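Local structure of TgTwinScan_2721 - E2 domain (Toxoplasma gondii, 2F4Z) at residues Ala35-Glu40 against Pro102-Asn107; Gly64-Ile69 against Arg78-Gly83; Thr95-Ile100 against Lys110-Thr115. The protein probably acts as a ubiquitin-conjugating enzyme (E2), taking ubiquitin from an E1 enzyme as a cysteine thioester and passing it on to substrates. All blocks are in the same frame, centred on the assembly; numbering follows the deposited sequence.

Contact 1: residues Ala35-Glu40 against Pro102-Asn107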
ATOM      1  N   ALA A  35      19.025  -2.057  -0.396  1.00 42.78           N
ATOM      2  CA  ALA A  35      18.600  -0.787   0.165  1.00 38.90           C
ATOM      3  C   ALA A  35      17.075  -0.755   0.487  1.00 36.97           C
ATOM      4  O   ALA A  35      16.655  -0.258   1.552  1.00 34.16           O
ATOM      5  CB  ALA A  35      18.978   0.350  -0.768  1.00 39.56           C
ATOM      6  N   ARG A  36      16.254  -1.278  -0.442  1.00 34.85           N
ATOM      7  CA  ARG A  36      14.806  -1.359  -0.210  1.00 33.40           C
ATOM      8  C   ARG A  36      14.474  -2.229   1.005  1.00 31.53           C
ATOM      9  O   ARG A  36      13.730  -1.810   1.901  1.00 30.81           O
ATOM     10  CB  ARG A  36      14.029  -1.898  -1.424  1.00 33.95           C
ATOM     11  CG  ARG A  36      12.523  -1.887  -1.073  1.00 33.82           C
ATOM     12  CD  ARG A  36      11.670  -2.394  -2.163  1.00 35.01           C
ATOM     13  NE  ARG A  36      10.320  -2.755  -1.697  1.00 34.22           N
ATOM     14  CZ  ARG A  36       9.183  -2.465  -2.339  1.00 32.36           C
ATOM     15  NH1 ARG A  36       9.195  -1.717  -3.429  1.00 31.52           N
ATOM     16  NH2 ARG A  36       8.013  -2.934  -1.902  1.00 28.57           N
ATOM     17  N   LEU A  37      15.074  -3.414   1.051  1.00 30.11           N
ATOM     18  CA  LEU A  37      14.754  -4.351   2.110  1.00 29.87           C
ATOM     19  C   LEU A  37      15.174  -3.814   3.488  1.00 30.02           C
ATOM     20  O   LEU A  37      14.379  -3.863   4.461  1.00 29.46           O
ATOM     21  CB  LEU A  37      15.324  -5.749   1.793  1.00 29.74           C
ATOM     22  CG  LEU A  37      14.559  -6.632   0.799  1.00 27.77           C
ATOM     23  CD1 LEU A  37      15.327  -7.927   0.530  1.00 28.48           C
ATOM     24  CD2 LEU A  37      13.196  -6.977   1.417  1.00 22.20           C
ATOM     25  N   LEU A  38      16.358  -3.187   3.549  1.00 29.56           N
ATOM     26  CA  LEU A  38      16.824  -2.499   4.792  1.00 30.56           C
ATOM     27  C   LEU A  38      15.931  -1.333   5.262  1.00 30.03           C
ATOM     28  O   LEU A  38      15.673  -1.168   6.454  1.00 31.41           O
ATOM     29  CB  LEU A  38      18.295  -2.051   4.657  1.00 31.36           C
ATOM     30  CG  LEU A  38      19.231  -3.257   4.802  1.00 33.72           C
ATOM     31  CD1 LEU A  38      20.608  -2.951   4.241  1.00 38.89           C
ATOM     32  CD2 LEU A  38      19.280  -3.689   6.268  1.00 33.51           C
ATOM     33  N   LYS A  39      15.425  -0.546   4.328  1.00 29.94           N
ATOM     34  CA  LYS A  39      14.538   0.543   4.652  1.00 29.31           C
ATOM     35  C   LYS A  39      13.162   0.047   5.060  1.00 29.89           C
ATOM     36  O   LYS A  39      12.556   0.652   5.950  1.00 31.12           O
ATOM     37  CB  LYS A  39      14.400   1.493   3.480  1.00 31.81           C
ATOM     38  CG  LYS A  39      13.293   2.519   3.722  1.00 34.82           C
ATOM     39  CD  LYS A  39      13.635   3.899   3.273  1.00 43.67           C
ATOM     40  CE  LYS A  39      12.535   4.852   3.798  1.00 46.82           C
ATOM     41  NZ  LYS A  39      11.129   4.394   3.385  1.00 47.78           N
ATOM     42  N   GLU A  40      12.651  -1.020   4.407  1.00 27.29           N
ATOM     43  CA  GLU A  40      11.462  -1.690   4.903  1.00 27.30           C
ATOM     44  C   GLU A  40      11.598  -2.112   6.345  1.00 26.45           C
ATOM     45  O   GLU A  40      10.760  -1.792   7.150  1.00 25.36           O
ATOM     46  CB  GLU A  40      11.052  -2.894   4.022  1.00 25.50           C
ATOM     47  CG  GLU A  40      10.453  -2.432   2.733  1.00 26.65           C
ATOM     48  CD  GLU A  40       9.576  -3.496   2.081  1.00 28.43           C
ATOM     49  OE1 GLU A  40       8.788  -4.069   2.831  1.00 26.82           O
ATOM     50  OE2 GLU A  40       9.714  -3.789   0.868  1.00 29.39           O
ATOM     51  N   PRO A 102      14.436 -13.684  -4.857  1.00 34.30           N
ATOM     52  CA  PRO A 102      15.504 -12.821  -5.416  1.00 35.10           C
ATOM     53  C   PRO A 102      15.003 -11.615  -6.234  1.00 35.55           C
ATOM     54  O   PRO A 102      15.701 -10.589  -6.282  1.00 36.42           O
ATOM     55  CB  PRO A 102      16.319 -13.773  -6.329  1.00 35.91           C
ATOM     56  CG  PRO A 102      16.012 -15.184  -5.806  1.00 36.16           C
ATOM     57  CD  PRO A 102      14.558 -15.095  -5.317  1.00 34.83           C
ATOM     58  N   ASP A 103      13.836 -11.734  -6.880  1.00 34.81           N
ATOM     59  CA  ASP A 103      13.312 -10.624  -7.704  1.00 34.66           C
ATOM     60  C   ASP A 103      12.215  -9.855  -6.966  1.00 32.58           C
ATOM     61  O   ASP A 103      11.410  -9.200  -7.606  1.00 30.52           O
ATOM     62  CB  ASP A 103      12.794 -11.126  -9.067  1.00 35.34           C
ATOM     63  CG  ASP A 103      13.932 -11.378 -10.066  1.00 41.91           C
ATOM     64  OD1 ASP A 103      13.722 -12.076 -11.092  1.00 49.86           O
ATOM     65  OD2 ASP A 103      15.047 -10.875  -9.831  1.00 49.23           O
ATOM     66  N   TYR A 104      12.163  -9.987  -5.634  1.00 30.02           N
ATOM     67  CA  TYR A 104      11.395  -9.034  -4.835  1.00 28.90           C
ATOM     68  C   TYR A 104      11.888  -7.656  -5.276  1.00 28.28           C
ATOM     69  O   TYR A 104      13.059  -7.484  -5.508  1.00 29.16           O
ATOM     70  CB  TYR A 104      11.629  -9.271  -3.343  1.00 27.09           C
ATOM     71  CG  TYR A 104      10.820  -8.340  -2.456  1.00 27.83           C
ATOM     72  CD1 TYR A 104       9.508  -8.673  -2.087  1.00 24.73           C
ATOM     73  CD2 TYR A 104      11.388  -7.143  -1.942  1.00 23.40           C
ATOM     74  CE1 TYR A 104       8.779  -7.838  -1.284  1.00 25.35           C
ATOM     75  CE2 TYR A 104      10.659  -6.311  -1.136  1.00 24.39           C
ATOM     76  CZ  TYR A 104       9.367  -6.669  -0.785  1.00 24.48           C
ATOM     77  OH  TYR A 104       8.631  -5.809  -0.004  1.00 23.22           O
ATOM     78  N   PRO A 105      11.007  -6.652  -5.378  1.00 28.01           N
ATOM     79  CA  PRO A 105       9.636  -6.570  -4.968  1.00 27.01           C
ATOM     80  C   PRO A 105       8.643  -6.958  -6.080  1.00 27.42           C
ATOM     81  O   PRO A 105       7.462  -6.908  -5.868  1.00 25.46           O
ATOM     82  CB  PRO A 105       9.515  -5.118  -4.600  1.00 27.75           C
ATOM     83  CG  PRO A 105      10.471  -4.412  -5.494  1.00 26.92           C
ATOM     84  CD  PRO A 105      11.464  -5.383  -5.976  1.00 28.23           C
ATOM     85  N   TYR A 106       9.134  -7.317  -7.262  1.00 29.14           N
ATOM     86  CA  TYR A 106       8.224  -7.684  -8.354  1.00 31.30           C
ATOM     87  C   TYR A 106       7.526  -8.956  -7.965  1.00 30.66           C
ATOM     88  O   TYR A 106       6.377  -9.067  -8.218  1.00 33.39           O
ATOM     89  CB  TYR A 106       8.979  -7.939  -9.669  1.00 32.37           C
ATOM     90  CG  TYR A 106       9.725  -6.725 -10.152  1.00 35.14           C
ATOM     91  CD1 TYR A 106      11.108  -6.736 -10.218  1.00 37.82           C
ATOM     92  CD2 TYR A 106       9.049  -5.555 -10.531  1.00 35.89           C
ATOM     93  CE1 TYR A 106      11.815  -5.621 -10.667  1.00 39.86           C
ATOM     94  CE2 TYR A 106       9.742  -4.440 -10.990  1.00 34.47           C
ATOM     95  CZ  TYR A 106      11.129  -4.485 -11.052  1.00 38.93           C
ATOM     96  OH  TYR A 106      11.881  -3.413 -11.512  1.00 40.83           O
ATOM     97  N   ASN A 107       8.255  -9.905  -7.387  1.00 29.08           N
ATOM     98  CA  ASN A 107       7.699 -11.123  -6.815  1.00 29.07           C
ATOM     99  C   ASN A 107       7.407 -11.035  -5.297  1.00 26.33           C
ATOM    100  O   ASN A 107       8.208 -10.464  -4.518  1.00 26.99           O
ATOM    101  CB  ASN A 107       8.609 -12.307  -7.093  1.00 28.83           C
ATOM    102  CG  ASN A 107       8.753 -12.606  -8.606  1.00 35.14           C
ATOM    103  OD1 ASN A 107       9.774 -13.187  -9.042  1.00 36.25           O
ATOM    104  ND2 ASN A 107       7.701 -12.254  -9.403  1.00 34.53           N
TER
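Pro105 CB lies 3.5 Å above the guanidinium plane of Arg36, over its centre, and also 3.8 Å above the ring of its own neighbour Tyr104. The guanidinium and the Tyr104 ring stand perpendicular, and Pro105 occupies the angle between them. Both flat groups share one edge partner: Glu40 OE2 lies in the guanidinium plane of Arg36 and in the plane of the Tyr104 ring. Tyr104 OH donates to Glu40 OE2 in a very short hydrogen bond of 2.5 Å, the carboxylate turned 41° from the ring. Arg36 NE reaches the same oxygen at 2.8 Å, on the anti side of the carboxylate, forming a salt bridge between residues one helical turn apart; a weak bond from NH2 adds to it. Arg36 can do this because its chain is stretched out, with CG anti to the backbone N (chi1 -178°). Glu40 OE1 turns instead to the backbone N of Ile144, at the start of helix 144-156. The charge of Arg36, with the hydrogen bonds from Tyr104 OH and Ile144 N, would probably favour an ionised Glu40. On the apolar side, Leu37 CD2 rests 3.7 Å from Tyr104 CE2. The tyrosine and the cis-peptide proline belong to the Tyr-Pro-x-x-Pro-Pro loop of the ubiquitin-conjugating fold, which here docks on the N-terminal helix through a buried carboxylate.

Contact 2: residues Gly64-Ile69 against Arg78-Gly83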
ATOM      1  N   GLY A  64       1.274  -4.426  17.576  1.00 40.72           N
ATOM      2  CA  GLY A  64       0.867  -4.594  16.203  1.00 40.42           C
ATOM      3  C   GLY A  64       1.800  -5.607  15.577  1.00 39.75           C
ATOM      4  O   GLY A  64       1.773  -6.780  15.954  1.00 39.95           O
ATOM      5  N   VAL A  65       2.656  -5.152  14.653  1.00 39.12           N
ATOM      6  CA  VAL A  65       3.545  -6.053  13.881  1.00 36.68           C
ATOM      7  C   VAL A  65       5.014  -5.706  13.940  1.00 35.67           C
ATOM      8  O   VAL A  65       5.359  -4.551  14.172  1.00 36.47           O
ATOM      9  CB  VAL A  65       3.079  -6.197  12.390  1.00 37.32           C
ATOM     10  CG1 VAL A  65       1.625  -6.705  12.346  1.00 34.52           C
ATOM     11  CG2 VAL A  65       3.245  -4.897  11.609  1.00 37.13           C
ATOM     12  N   SER A  66       5.902  -6.689  13.746  1.00 33.37           N
ATOM     13  CA  SER A  66       7.325  -6.400  13.667  1.00 32.42           C
ATOM     14  C   SER A  66       8.044  -7.520  12.936  1.00 31.08           C
ATOM     15  O   SER A  66       7.419  -8.505  12.571  1.00 29.18           O
ATOM     16  CB  SER A  66       7.963  -6.179  15.067  1.00 33.71           C
ATOM     17  OG  SER A  66       7.964  -7.389  15.851  1.00 34.87           O
ATOM     18  N   ALA A  67       9.363  -7.373  12.780  1.00 29.95           N
ATOM     19  CA  ALA A  67      10.136  -8.237  11.893  1.00 30.76           C
ATOM     20  C   ALA A  67      11.614  -8.198  12.285  1.00 31.27           C
ATOM     21  O   ALA A  67      12.109  -7.203  12.850  1.00 31.14           O
ATOM     22  CB  ALA A  67       9.913  -7.838  10.413  1.00 28.85           C
ATOM     23  N   GLN A  68      12.301  -9.288  11.995  1.00 31.35           N
ATOM     24  CA  GLN A  68      13.720  -9.363  12.177  1.00 33.21           C
ATOM     25  C   GLN A  68      14.264 -10.153  11.053  1.00 33.30           C
ATOM     26  O   GLN A  68      13.614 -11.114  10.620  1.00 32.33           O
ATOM     27  CB  GLN A  68      14.058 -10.178  13.412  1.00 33.35           C
ATOM     28  CG  GLN A  68      13.615  -9.514  14.634  1.00 38.55           C
ATOM     29  CD  GLN A  68      13.721 -10.405  15.834  1.00 43.87           C
ATOM     30  OE1 GLN A  68      13.940 -11.634  15.736  1.00 43.46           O
ATOM     31  NE2 GLN A  68      13.557  -9.793  16.988  1.00 44.59           N
ATOM     32  N   ILE A  69      15.489  -9.832  10.653  1.00 33.24           N
ATOM     33  CA  ILE A  69      16.175 -10.707   9.760  1.00 33.81           C
ATOM     34  C   ILE A  69      16.690 -11.904  10.521  1.00 34.00           C
ATOM     35  O   ILE A  69      16.758 -11.878  11.745  1.00 34.36           O
ATOM     36  CB  ILE A  69      17.228 -10.031   8.787  1.00 34.75           C
ATOM     37  CG1 ILE A  69      18.629 -10.154   9.311  1.00 36.65           C
ATOM     38  CG2 ILE A  69      16.804  -8.604   8.325  1.00 35.59           C
ATOM     39  CD1 ILE A  69      19.607  -9.531   8.381  1.00 46.72           C
ATOM     40  N   ARG A  78      11.812 -13.075  10.021  1.00 25.99           N
ATOM     41  CA  ARG A  78      10.815 -13.574  10.935  1.00 28.42           C
ATOM     42  C   ARG A  78       9.838 -12.415  11.154  1.00 27.49           C
ATOM     43  O   ARG A  78      10.298 -11.279  11.343  1.00 28.11           O
ATOM     44  CB  ARG A  78      11.517 -13.895  12.227  1.00 28.93           C
ATOM     45  CG  ARG A  78      10.864 -14.872  13.056  1.00 35.94           C
ATOM     46  CD  ARG A  78      11.725 -15.002  14.338  1.00 46.45           C
ATOM     47  NE  ARG A  78      13.007 -15.678  14.103  1.00 52.92           N
ATOM     48  CZ  ARG A  78      13.127 -16.999  13.963  1.00 57.17           C
ATOM     49  NH1 ARG A  78      12.025 -17.776  14.018  1.00 59.66           N
ATOM     50  NH2 ARG A  78      14.332 -17.545  13.769  1.00 55.47           N
ATOM     51  N   GLY A  79       8.530 -12.675  10.998  1.00 25.83           N
ATOM     52  CA  GLY A  79       7.487 -11.685  11.240  1.00 25.20           C
ATOM     53  C   GLY A  79       6.816 -12.002  12.576  1.00 25.50           C
ATOM     54  O   GLY A  79       6.816 -13.150  13.002  1.00 24.27           O
ATOM     55  N   PHE A  80       6.304 -10.964  13.244  1.00 25.98           N
ATOM     56  CA  PHE A  80       5.638 -11.078  14.545  1.00 26.60           C
ATOM     57  C   PHE A  80       4.383 -10.305  14.438  1.00 26.73           C
ATOM     58  O   PHE A  80       4.397  -9.188  13.945  1.00 27.01           O
ATOM     59  CB  PHE A  80       6.484 -10.481  15.689  1.00 27.76           C
ATOM     60  CG  PHE A  80       7.800 -11.158  15.812  1.00 29.65           C
ATOM     61  CD1 PHE A  80       8.953 -10.582  15.284  1.00 27.97           C
ATOM     62  CD2 PHE A  80       7.863 -12.443  16.325  1.00 30.13           C
ATOM     63  CE1 PHE A  80      10.133 -11.266  15.353  1.00 26.54           C
ATOM     64  CE2 PHE A  80       9.032 -13.119  16.360  1.00 28.98           C
ATOM     65  CZ  PHE A  80      10.167 -12.520  15.898  1.00 30.38           C
ATOM     66  N   ILE A  81       3.294 -10.890  14.913  1.00 26.27           N
ATOM     67  CA  ILE A  81       1.964 -10.294  14.788  1.00 27.99           C
ATOM     68  C   ILE A  81       1.246 -10.541  16.096  1.00 26.91           C
ATOM     69  O   ILE A  81       1.322 -11.635  16.644  1.00 25.36           O
ATOM     70  CB  ILE A  81       1.213 -10.963  13.565  1.00 28.50           C
ATOM     71  CG1 ILE A  81       1.858 -10.487  12.259  1.00 31.25           C
ATOM     72  CG2 ILE A  81      -0.274 -10.624  13.517  1.00 32.85           C
ATOM     73  CD1 ILE A  81       1.320 -11.238  11.006  1.00 31.34           C
ATOM     74  N   ALA A  82       0.575  -9.522  16.600  1.00 27.10           N
ATOM     75  CA  ALA A  82      -0.200  -9.638  17.797  1.00 28.84           C
ATOM     76  C   ALA A  82      -1.611 -10.082  17.405  1.00 29.57           C
ATOM     77  O   ALA A  82      -2.203  -9.549  16.472  1.00 28.21           O
ATOM     78  CB  ALA A  82      -0.236  -8.234  18.554  1.00 28.77           C
ATOM     79  N   GLY A  83      -2.186 -11.035  18.147  1.00 31.64           N
ATOM     80  CA  GLY A  83      -3.586 -11.401  17.942  1.00 31.34           C
ATOM     81  C   GLY A  83      -4.411 -10.145  18.143  1.00 33.45           C
ATOM     82  O   GLY A  83      -4.181  -9.424  19.112  1.00 34.37           O
TER
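Gln68 and Arg78, like Ser66 and Phe80, are hydrogen-bonded pairs of an antiparallel ladder whose two strands run at 163° to each other. Each pair makes both of its backbone bonds; the shortest is Arg78 N to Gln68 O, 2.7 Å, which is also nearly straight. A fifth bond, Ala82 N to Gly64 O at 3.1 Å, follows at the Gly64 end of the ladder. At the non-hydrogen-bonded positions the strands approach through CA-H...O contacts, such as Ala67 CA to Arg78 O at 3.1 Å and Val65 CA to Phe80 O at 3.2 Å.

Apolar packing marks the face bearing Val65, Ala67 and Ile81. Val65 and Ile81 run side by side in the same direction, CG1 against CG1 at 3.8 Å. Helix 144-156 packs on both of them, whereas Ala67 meets helix 33-46.

Mixed polar and aromatic contacts occupy the other face. Ser66 OG, placed between its backbone N and carbonyl carbon (chi1 67°), sits 3.4 Å from Phe80 CD1. Gln68 extends beside the far end of that ring: CG comes to the edge in the ring plane, CD approaches CE1 obliquely at 3.7 Å, and the amide is turned 73° from the ring. Thr95 of the next strand also touches Phe80. The arrangement is the first beta hairpin of the antiparallel meander in the ubiquitin-conjugating fold, with its apolar face turned to the helices.

Contact 3: residues Thr95-Ile100 against Lys110-Thr115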
ATOM      1  N   THR A  95       4.477 -15.868  15.355  1.00 24.25           N
ATOM      2  CA  THR A  95       5.695 -15.794  14.592  1.00 24.99           C
ATOM      3  C   THR A  95       5.419 -16.327  13.214  1.00 25.67           C
ATOM      4  O   THR A  95       4.729 -17.332  13.080  1.00 25.17           O
ATOM      5  CB  THR A  95       6.777 -16.672  15.290  1.00 26.25           C
ATOM      6  OG1 THR A  95       7.028 -16.093  16.583  1.00 28.98           O
ATOM      7  CG2 THR A  95       8.111 -16.763  14.486  1.00 25.64           C
ATOM      8  N   LEU A  96       5.934 -15.621  12.199  1.00 25.00           N
ATOM      9  CA  LEU A  96       5.872 -16.019  10.812  1.00 26.87           C
ATOM     10  C   LEU A  96       7.275 -16.241  10.239  1.00 25.92           C
ATOM     11  O   LEU A  96       8.221 -15.562  10.589  1.00 26.06           O
ATOM     12  CB  LEU A  96       5.177 -14.951   9.956  1.00 25.79           C
ATOM     13  CG  LEU A  96       3.713 -14.506  10.073  1.00 31.33           C
ATOM     14  CD1 LEU A  96       2.780 -15.219   9.101  1.00 34.59           C
ATOM     15  CD2 LEU A  96       3.099 -14.393  11.441  1.00 31.36           C
ATOM     16  N   ASP A  97       7.389 -17.191   9.356  1.00 24.63           N
ATOM     17  CA  ASP A  97       8.596 -17.300   8.561  1.00 25.66           C
ATOM     18  C   ASP A  97       8.382 -16.526   7.223  1.00 24.34           C
ATOM     19  O   ASP A  97       7.318 -16.590   6.667  1.00 23.55           O
ATOM     20  CB  ASP A  97       8.903 -18.796   8.332  1.00 25.36           C
ATOM     21  CG  ASP A  97      10.112 -18.998   7.463  1.00 31.10           C
ATOM     22  OD1 ASP A  97      11.163 -18.339   7.674  1.00 33.76           O
ATOM     23  OD2 ASP A  97       9.989 -19.785   6.512  1.00 43.13           O
ATOM     24  N   ILE A  98       9.388 -15.778   6.745  1.00 23.98           N
ATOM     25  CA  ILE A  98       9.271 -14.889   5.588  1.00 22.92           C
ATOM     26  C   ILE A  98      10.484 -15.153   4.705  1.00 25.22           C
ATOM     27  O   ILE A  98      11.651 -14.924   5.108  1.00 25.64           O
ATOM     28  CB  ILE A  98       9.160 -13.368   5.950  1.00 22.17           C
ATOM     29  CG1 ILE A  98       7.984 -13.085   6.921  1.00 23.89           C
ATOM     30  CG2 ILE A  98       9.058 -12.435   4.641  1.00 20.97           C
ATOM     31  CD1 ILE A  98       8.061 -11.658   7.586  1.00 21.72           C
ATOM     32  N   VAL A  99      10.216 -15.651   3.512  1.00 24.42           N
ATOM     33  CA  VAL A  99      11.252 -15.907   2.523  1.00 25.16           C
ATOM     34  C   VAL A  99      11.052 -14.850   1.457  1.00 26.07           C
ATOM     35  O   VAL A  99       9.974 -14.757   0.828  1.00 26.60           O
ATOM     36  CB  VAL A  99      11.102 -17.307   1.928  1.00 26.01           C
ATOM     37  CG1 VAL A  99      12.130 -17.561   0.798  1.00 27.32           C
ATOM     38  CG2 VAL A  99      11.245 -18.363   3.057  1.00 26.03           C
ATOM     39  N   ILE A 100      12.062 -14.029   1.265  1.00 26.18           N
ATOM     40  CA  ILE A 100      11.952 -12.955   0.301  1.00 28.03           C
ATOM     41  C   ILE A 100      12.637 -13.430  -0.972  1.00 28.99           C
ATOM     42  O   ILE A 100      13.819 -13.666  -0.925  1.00 29.68           O
ATOM     43  CB  ILE A 100      12.585 -11.630   0.854  1.00 27.52           C
ATOM     44  CG1 ILE A 100      11.748 -11.209   2.086  1.00 26.89           C
ATOM     45  CG2 ILE A 100      12.655 -10.588  -0.270  1.00 25.36           C
ATOM     46  CD1 ILE A 100      12.369 -10.287   3.006  1.00 32.20           C
ATOM     47  N   LYS A 110       7.131 -14.949   0.429  1.00 24.29           N
ATOM     48  CA  LYS A 110       6.384 -16.134   0.885  1.00 25.86           C
ATOM     49  C   LYS A 110       6.367 -16.139   2.414  1.00 24.27           C
ATOM     50  O   LYS A 110       7.404 -15.943   3.049  1.00 21.11           O
ATOM     51  CB  LYS A 110       7.004 -17.433   0.369  1.00 25.76           C
ATOM     52  CG  LYS A 110       7.650 -17.296  -1.026  1.00 32.30           C
ATOM     53  CD  LYS A 110       8.554 -18.547  -1.307  1.00 33.57           C
ATOM     54  CE  LYS A 110       8.714 -19.460   0.008  1.00 42.49           C
ATOM     55  NZ  LYS A 110       9.574 -20.743  -0.047  1.00 40.86           N
ATOM     56  N   MET A 111       5.160 -16.308   2.986  1.00 24.26           N
ATOM     57  CA  MET A 111       4.941 -16.217   4.422  1.00 25.18           C
ATOM     58  C   MET A 111       4.149 -17.408   4.867  1.00 25.67           C
ATOM     59  O   MET A 111       3.267 -17.891   4.136  1.00 25.66           O
ATOM     60  CB  MET A 111       4.200 -14.927   4.746  1.00 25.06           C
ATOM     61  CG  MET A 111       4.996 -13.675   4.353  1.00 25.37           C
ATOM     62  SD  MET A 111       4.224 -12.283   5.143  1.00 28.12           S
ATOM     63  CE  MET A 111       5.190 -10.887   4.588  1.00 25.02           C
ATOM     64  N   LYS A 112       4.498 -17.928   6.032  1.00 26.31           N
ATOM     65  CA  LYS A 112       3.682 -18.973   6.698  1.00 26.60           C
ATOM     66  C   LYS A 112       3.808 -18.810   8.208  1.00 26.61           C
ATOM     67  O   LYS A 112       4.789 -18.244   8.672  1.00 24.48           O
ATOM     68  CB  LYS A 112       4.143 -20.376   6.306  1.00 26.96           C
ATOM     69  CG  LYS A 112       5.562 -20.676   6.715  1.00 31.13           C
ATOM     70  CD  LYS A 112       5.934 -22.057   6.314  1.00 39.58           C
ATOM     71  CE  LYS A 112       7.449 -22.207   6.520  1.00 45.32           C
ATOM     72  NZ  LYS A 112       7.906 -23.625   6.467  1.00 48.57           N
ATOM     73  N   PHE A 113       2.800 -19.268   8.965  1.00 26.31           N
ATOM     74  CA  PHE A 113       2.900 -19.263  10.413  1.00 25.84           C
ATOM     75  C   PHE A 113       3.889 -20.305  10.882  1.00 26.62           C
ATOM     76  O   PHE A 113       3.911 -21.457  10.379  1.00 26.60           O
ATOM     77  CB  PHE A 113       1.532 -19.456  11.070  1.00 24.81           C
ATOM     78  CG  PHE A 113       0.689 -18.177  11.108  1.00 25.77           C
ATOM     79  CD1 PHE A 113       0.140 -17.640   9.936  1.00 22.26           C
ATOM     80  CD2 PHE A 113       0.418 -17.552  12.324  1.00 21.33           C
ATOM     81  CE1 PHE A 113      -0.633 -16.437  10.002  1.00 25.94           C
ATOM     82  CE2 PHE A 113      -0.352 -16.424  12.409  1.00 21.82           C
ATOM     83  CZ  PHE A 113      -0.912 -15.859  11.241  1.00 22.48           C
ATOM     84  N   VAL A 114       4.760 -19.894  11.789  1.00 25.91           N
ATOM     85  CA  VAL A 114       5.576 -20.864  12.556  1.00 26.70           C
ATOM     86  C   VAL A 114       4.776 -21.262  13.809  1.00 27.07           C
ATOM     87  O   VAL A 114       4.620 -22.447  14.059  1.00 27.56           O
ATOM     88  CB  VAL A 114       6.939 -20.258  12.925  1.00 27.05           C
ATOM     89  CG1 VAL A 114       7.684 -21.128  13.972  1.00 28.33           C
ATOM     90  CG2 VAL A 114       7.738 -20.040  11.634  1.00 27.88           C
ATOM     91  N   THR A 115       4.245 -20.283  14.558  1.00 26.80           N
ATOM     92  CA  THR A 115       3.362 -20.536  15.718  1.00 27.03           C
ATOM     93  C   THR A 115       2.093 -21.317  15.286  1.00 28.28           C
ATOM     94  O   THR A 115       1.413 -20.915  14.323  1.00 27.74           O
ATOM     95  CB  THR A 115       2.873 -19.230  16.311  1.00 27.22           C
ATOM     96  OG1 THR A 115       3.985 -18.368  16.627  1.00 27.45           O
ATOM     97  CG2 THR A 115       1.992 -19.468  17.560  1.00 25.02           C
TER
HETATM   98  O   HOH W   1       7.644 -19.134   4.056  1.00 35.18           O
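The last hairpin of the four-stranded E2 meander joins strands 93-99 and 110-113, and Leu96 meets Phe113 on its helix-facing side. Leu96 CD1 lies over one face of the Phe113 ring, 4.0 Å from the centroid and 25° off the normal, a CH-pi contact displaced toward the rim. Further along, Ile98 CG1 and Met111 CG pack at 4.0 Å, the two side chains pointing the same way. Helix 144-156 touches Leu96, Met111 and Phe113.

Asp97 with Lys112 and Val99 with Lys110 form the hydrogen-bonded pairs. Beyond them, Thr95 O takes Val114 N at 2.9 Å and, weakly, Thr115 N, in the manner of a beta bulge. Thr95 N is met by a side chain instead: Thr115 OG1 accepts it at 2.8 Å in a nearly straight bond (173°); chi1 of -54° sets OG1 anti to the carbonyl carbon, facing Thr95 N.

On the other face, the bent Lys110 chain lays CE against Val99 CB at 3.7 Å. Val114 CG2 touches Asp97 CB at 3.7 Å. Lys112 runs alongside Asp97, yet its NZ stays 4.4 Å from OD2, too far for a salt bridge, while Asp97 OD1 pairs with Arg76. The chemistry thus implies a two-sided hairpin: one face is held to the helix probably by burial of apolar side chains, and the lysines probably add only diffuse electrostatic attraction to an aspartate already engaged by arginine.

Contacts 2 and 3 are the two ends of one antiparallel sheet, centres about 10 Å apart, and their inner strands are neighbours. Gly79 O of contact 2 accepts a probable hydrogen bond from Leu96 N of contact 3 at 2.7 Å, and Arg78 CG packs on Thr95 CG2 at 3.6 Å. Contact 1 lies where the N-terminal helix meets the loop between the strands of contact 3; Leu37 CD2 touches Ile100 CD1 at 3.8 Å. Contact 1 does not touch contact 2, their nearest atoms being about 6 Å apart. A glycerol, probably from the crystallisation liquor, lies about 4 Å from the Phe113 side chain. In this family the catalytic cysteine follows the last sheet strand, here 110-113.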